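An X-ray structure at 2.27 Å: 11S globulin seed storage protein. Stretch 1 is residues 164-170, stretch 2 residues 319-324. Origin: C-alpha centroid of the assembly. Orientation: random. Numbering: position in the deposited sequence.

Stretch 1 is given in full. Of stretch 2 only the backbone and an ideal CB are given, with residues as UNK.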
ATOM      1  N   ILE A 164       4.148   9.435 -14.848  1.00 35.89           N
ATOM      2  CA  ILE A 164       5.092   8.880 -13.885  1.00 32.89           C
ATOM      3  C   ILE A 164       4.426   8.822 -12.528  1.00 36.07           C
ATOM      4  O   ILE A 164       4.139   9.855 -11.924  1.00 33.84           O
ATOM      5  CB  ILE A 164       6.362   9.716 -13.762  1.00 36.39           C
ATOM      6  CG1 ILE A 164       6.915  10.063 -15.149  1.00 33.84           C
ATOM      7  CG2 ILE A 164       7.396   8.980 -12.921  1.00 32.18           C
ATOM      8  CD1 ILE A 164       8.128  10.936 -15.097  1.00 30.40           C
ATOM      9  N   ASP A 165       4.180   7.609 -12.045  1.00 32.96           N
ATOM     10  CA  ASP A 165       3.322   7.440 -10.890  1.00 33.56           C
ATOM     11  C   ASP A 165       4.145   7.400  -9.617  1.00 36.46           C
ATOM     12  O   ASP A 165       4.374   6.332  -9.039  1.00 39.53           O
ATOM     13  CB  ASP A 165       2.486   6.176 -11.038  1.00 35.70           C
ATOM     14  CG  ASP A 165       1.632   5.922  -9.837  1.00 40.24           C
ATOM     15  OD1 ASP A 165       1.358   6.916  -9.135  1.00 36.82           O
ATOM     16  OD2 ASP A 165       1.249   4.746  -9.593  1.00 39.49           O
ATOM     17  N   THR A 166       4.579   8.582  -9.184  1.00 33.56           N
ATOM     18  CA  THR A 166       5.518   8.717  -8.088  1.00 32.02           C
ATOM     19  C   THR A 166       4.906   8.191  -6.807  1.00 32.64           C
ATOM     20  O   THR A 166       5.619   7.731  -5.932  1.00 35.44           O
ATOM     21  CB  THR A 166       5.915  10.182  -7.905  1.00 31.71           C
ATOM     22  OG1 THR A 166       4.740  10.985  -7.988  1.00 42.21           O
ATOM     23  CG2 THR A 166       6.834  10.619  -9.011  1.00 33.77           C
ATOM     24  N   ALA A 167       3.586   8.249  -6.703  1.00 30.08           N
ATOM     25  CA  ALA A 167       2.901   7.740  -5.518  1.00 33.99           C
ATOM     26  C   ALA A 167       2.672   6.215  -5.528  1.00 36.13           C
ATOM     27  O   ALA A 167       2.064   5.674  -4.612  1.00 33.23           O
ATOM     28  CB  ALA A 167       1.574   8.460  -5.334  1.00 34.75           C
ATOM     29  N   ASN A 168       3.144   5.534  -6.569  1.00 38.12           N
ATOM     30  CA  ASN A 168       3.019   4.077  -6.646  1.00 36.82           C
ATOM     31  C   ASN A 168       3.737   3.437  -5.475  1.00 34.92           C
ATOM     32  O   ASN A 168       4.832   3.863  -5.119  1.00 32.36           O
ATOM     33  CB  ASN A 168       3.629   3.555  -7.956  1.00 35.24           C
ATOM     34  CG  ASN A 168       3.056   2.186  -8.384  1.00 37.86           C
ATOM     35  OD1 ASN A 168       3.571   1.129  -8.017  1.00 38.23           O
ATOM     36  ND2 ASN A 168       2.002   2.219  -9.176  1.00 31.04           N
ATOM     37  N   HIS A 169       3.131   2.405  -4.899  1.00 38.07           N
ATOM     38  CA  HIS A 169       3.795   1.556  -3.909  1.00 36.87           C
ATOM     39  C   HIS A 169       5.181   1.125  -4.384  1.00 38.76           C
ATOM     40  O   HIS A 169       6.088   0.932  -3.576  1.00 36.93           O
ATOM     41  CB  HIS A 169       2.959   0.300  -3.640  1.00 44.05           C
ATOM     42  CG  HIS A 169       3.126  -0.773  -4.679  1.00 48.93           C
ATOM     43  ND1 HIS A 169       2.446  -0.764  -5.883  1.00 49.09           N
ATOM     44  CD2 HIS A 169       3.907  -1.883  -4.694  1.00 48.63           C
ATOM     45  CE1 HIS A 169       2.796  -1.827  -6.592  1.00 52.66           C
ATOM     46  NE2 HIS A 169       3.685  -2.517  -5.897  1.00 51.50           N
ATOM     47  N   ALA A 170       5.348   0.986  -5.696  1.00 32.97           N
ATOM     48  CA  ALA A 170       6.642   0.568  -6.240  1.00 37.60           C
ATOM     49  C   ALA A 170       7.747   1.616  -6.058  1.00 36.40           C
ATOM     50  O   ALA A 170       8.917   1.271  -5.971  1.00 34.55           O
ATOM     51  CB  ALA A 170       6.510   0.170  -7.705  1.00 36.44           C
ATOM     52  N   UNK A 319      -1.261  -5.505 -13.714  1.00 42.81           N
ATOM     53  CA  UNK A 319      -1.587  -6.103 -12.433  1.00 44.56           C
ATOM     54  C   UNK A 319      -0.481  -5.688 -11.463  1.00 42.23           C
ATOM     55  O   UNK A 319      -0.722  -5.444 -10.288  1.00 46.26           O
ATOM     56  CB  UNK A 319      -1.718  -7.624 -12.533  1.00 44.56           C
ATOM     57  N   UNK A 320       0.736  -5.589 -11.969  1.00 36.68           N
ATOM     58  CA  UNK A 320       1.854  -5.211 -11.115  1.00 47.92           C
ATOM     59  C   UNK A 320       1.973  -3.701 -10.884  1.00 42.44           C
ATOM     60  O   UNK A 320       2.222  -3.261  -9.762  1.00 41.26           O
ATOM     61  CB  UNK A 320       3.155  -5.734 -11.727  1.00 47.92           C
ATOM     62  N   UNK A 321       1.783  -2.920 -11.937  1.00 36.21           N
ATOM     63  CA  UNK A 321       1.867  -1.475 -11.812  1.00 40.65           C
ATOM     64  C   UNK A 321       0.676  -0.871 -11.080  1.00 39.91           C
ATOM     65  O   UNK A 321       0.796   0.197 -10.509  1.00 38.34           O
ATOM     66  CB  UNK A 321       1.989  -0.844 -13.200  1.00 40.65           C
ATOM     67  N   UNK A 322      -0.464  -1.554 -11.097  1.00 34.33           N
ATOM     68  CA  UNK A 322      -1.686  -1.002 -10.543  1.00 36.68           C
ATOM     69  C   UNK A 322      -2.005   0.349 -11.198  1.00 42.41           C
ATOM     70  O   UNK A 322      -2.391   1.326 -10.543  1.00 42.27           O
ATOM     71  CB  UNK A 322      -1.562  -0.851  -9.026  1.00 36.68           C
ATOM     72  N   UNK A 323      -1.817   0.409 -12.505  1.00 36.92           N
ATOM     73  CA  UNK A 323      -2.301   1.544 -13.257  1.00 34.43           C
ATOM     74  C   UNK A 323      -3.184   1.005 -14.358  1.00 40.46           C
ATOM     75  O   UNK A 323      -3.124  -0.195 -14.710  1.00 34.42           O
ATOM     76  CB  UNK A 323      -1.154   2.389 -13.815  1.00 34.43           C
ATOM     77  N   UNK A 324      -4.016   1.890 -14.887  1.00 35.15           N
ATOM     78  CA  UNK A 324      -4.755   1.595 -16.085  1.00 36.62           C
ATOM     79  C   UNK A 324      -4.790   2.838 -16.948  1.00 38.52           C
ATOM     80  O   UNK A 324      -4.222   3.867 -16.596  1.00 35.95           O
ATOM     81  CB  UNK A 324      -6.167   1.104 -15.759  1.00 36.62           C
TER

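Stretch 1 meets stretch 2 through three residues, Asp-165, Asn-168 and His-169. A type I turn from Asp-165 to Asn-168, closed by Asn-168 N to Asp-165 O at 2.9 Å, brings the first two of these together. Their side chains are joined: Asn-168 ND2 donates to Asp-165 OD2 at 2.7 Å.

Position 319 is helical, and its ideal CB has nothing of stretch 1 within 5.5 Å. Stretch 1 sets no demand here, and almost any residue that tolerates a helix would do. The deposited residue is Arg-319, which makes no contact with stretch 1.

Position 320 is also helical. Its CB points sideways and again has nothing of stretch 1 within 5.5 Å, so the choice is wide. The backbone matters more, since its carbonyl faces the ring of His-169. The residue is His-320. Its O lies 3.5 Å from His-169 CE1, near the plane of that ring and at its edge. A water donates to His-320 O at 3.0 Å and to Asn-168 OD1 at 2.9 Å, bridging the two stretches. The imidazole of His-320 takes no part in these contacts.

Position 321 is the last helical residue. Its CB points away from stretch 1, 5.1 Å from Asn-168 ND2, so stretch 1 says little about the side chain. The carbonyl is another matter, because it lies within reach of the Asn-168 amide and any residue could supply it. The residue is Leu-321. Asn-168 ND2 donates to Leu-321 O at 2.7 Å, with an N-H...O angle of 162°. This is the one direct hydrogen bond between the stretches. The same nitrogen serves Asp-165 OD2, so one amide group ties the turn to the helix end.

Position 322 leaves the helix with positive phi, 56/42. Glycine, asparagine or aspartate would take that backbone readily, but other residues can adopt it. The CB points toward stretch 1, 4.7 Å from Asn-168 ND2 and 5.1 Å from His-169 CE1. A long side chain could run along the histidine; a flat or polar end would suit the ring. The residue is Arg-322, with chi angles m, t, t. Its guanidinium lies flat on His-169, centres 3.7 Å apart and planes at 22°. Arg-322 NH1 comes to 3.3 Å from His-169 ND1, but the angle is poor for a hydrogen bond. The contact is a stack.

Position 323 is extended, at -125/161, and its CB points toward stretch 1, 5.4 Å from Asp-165 OD2. The carboxylate might invite a donor or a basic group, but that oxygen already accepts from Asn-168. A medium-sized apolar side chain is equally possible. The residue is Leu-323, in the m, t rotamer. It packs rather than bonds, with CD2 3.2 Å from Asp-165 OD2 and CG 4.3 Å from Asn-168 ND2.

Position 324 is extended and out of reach of stretch 1, which leaves it unconstrained. The residue is Ser-324; its OG is hydrogen-bonded elsewhere in the structure.

Stretch 2, residues 319-324: RHLRLS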
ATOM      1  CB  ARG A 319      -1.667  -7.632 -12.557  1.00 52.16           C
ATOM      2  CG  ARG A 319      -2.557  -8.339 -11.528  1.00 57.54           C
ATOM      3  CD  ARG A 319      -3.590  -9.260 -12.222  1.00 61.33           C
ATOM      4  NE  ARG A 319      -3.065  -9.804 -13.478  1.00 61.27           N
ATOM      5  CZ  ARG A 319      -3.802 -10.167 -14.529  1.00 57.29           C
ATOM      6  NH1 ARG A 319      -3.198 -10.632 -15.613  1.00 57.39           N
ATOM      7  NH2 ARG A 319      -5.130 -10.060 -14.515  1.00 54.06           N
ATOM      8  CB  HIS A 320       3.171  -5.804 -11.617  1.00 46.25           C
ATOM      9  CG  HIS A 320       3.474  -7.142 -11.024  1.00 61.47           C
ATOM     10  ND1 HIS A 320       4.046  -7.288  -9.776  1.00 64.59           N
ATOM     11  CD2 HIS A 320       3.246  -8.395 -11.488  1.00 66.11           C
ATOM     12  CE1 HIS A 320       4.178  -8.577  -9.507  1.00 74.91           C
ATOM     13  NE2 HIS A 320       3.702  -9.268 -10.529  1.00 74.67           N
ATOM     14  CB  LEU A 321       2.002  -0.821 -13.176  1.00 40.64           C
ATOM     15  CG  LEU A 321       3.104  -1.340 -14.093  1.00 42.88           C
ATOM     16  CD1 LEU A 321       3.665  -0.138 -14.821  1.00 39.56           C
ATOM     17  CD2 LEU A 321       4.177  -2.064 -13.311  1.00 39.90           C
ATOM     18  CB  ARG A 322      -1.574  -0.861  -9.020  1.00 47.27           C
ATOM     19  CG  ARG A 322      -1.341  -2.191  -8.286  1.00 49.05           C
ATOM     20  CD  ARG A 322      -1.047  -1.943  -6.801  1.00 57.29           C
ATOM     21  NE  ARG A 322      -0.539  -3.134  -6.116  1.00 69.12           N
ATOM     22  CZ  ARG A 322      -0.085  -3.146  -4.861  1.00 70.17           C
ATOM     23  NH1 ARG A 322      -0.076  -2.028  -4.137  1.00 61.04           N
ATOM     24  NH2 ARG A 322       0.360  -4.279  -4.326  1.00 71.75           N
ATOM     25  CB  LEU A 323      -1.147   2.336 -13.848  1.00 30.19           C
ATOM     26  CG  LEU A 323      -0.189   2.848 -12.763  1.00 32.70           C
ATOM     27  CD1 LEU A 323       1.114   3.274 -13.346  1.00 29.93           C
ATOM     28  CD2 LEU A 323      -0.826   3.991 -11.975  1.00 29.58           C
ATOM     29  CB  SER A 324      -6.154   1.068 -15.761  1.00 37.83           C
ATOM     30  OG  SER A 324      -6.666   1.672 -14.596  1.00 42.45           O
TER
HETATM   31  O   HOH W   1       4.336  -1.106  -9.770  1.00 43.13           O
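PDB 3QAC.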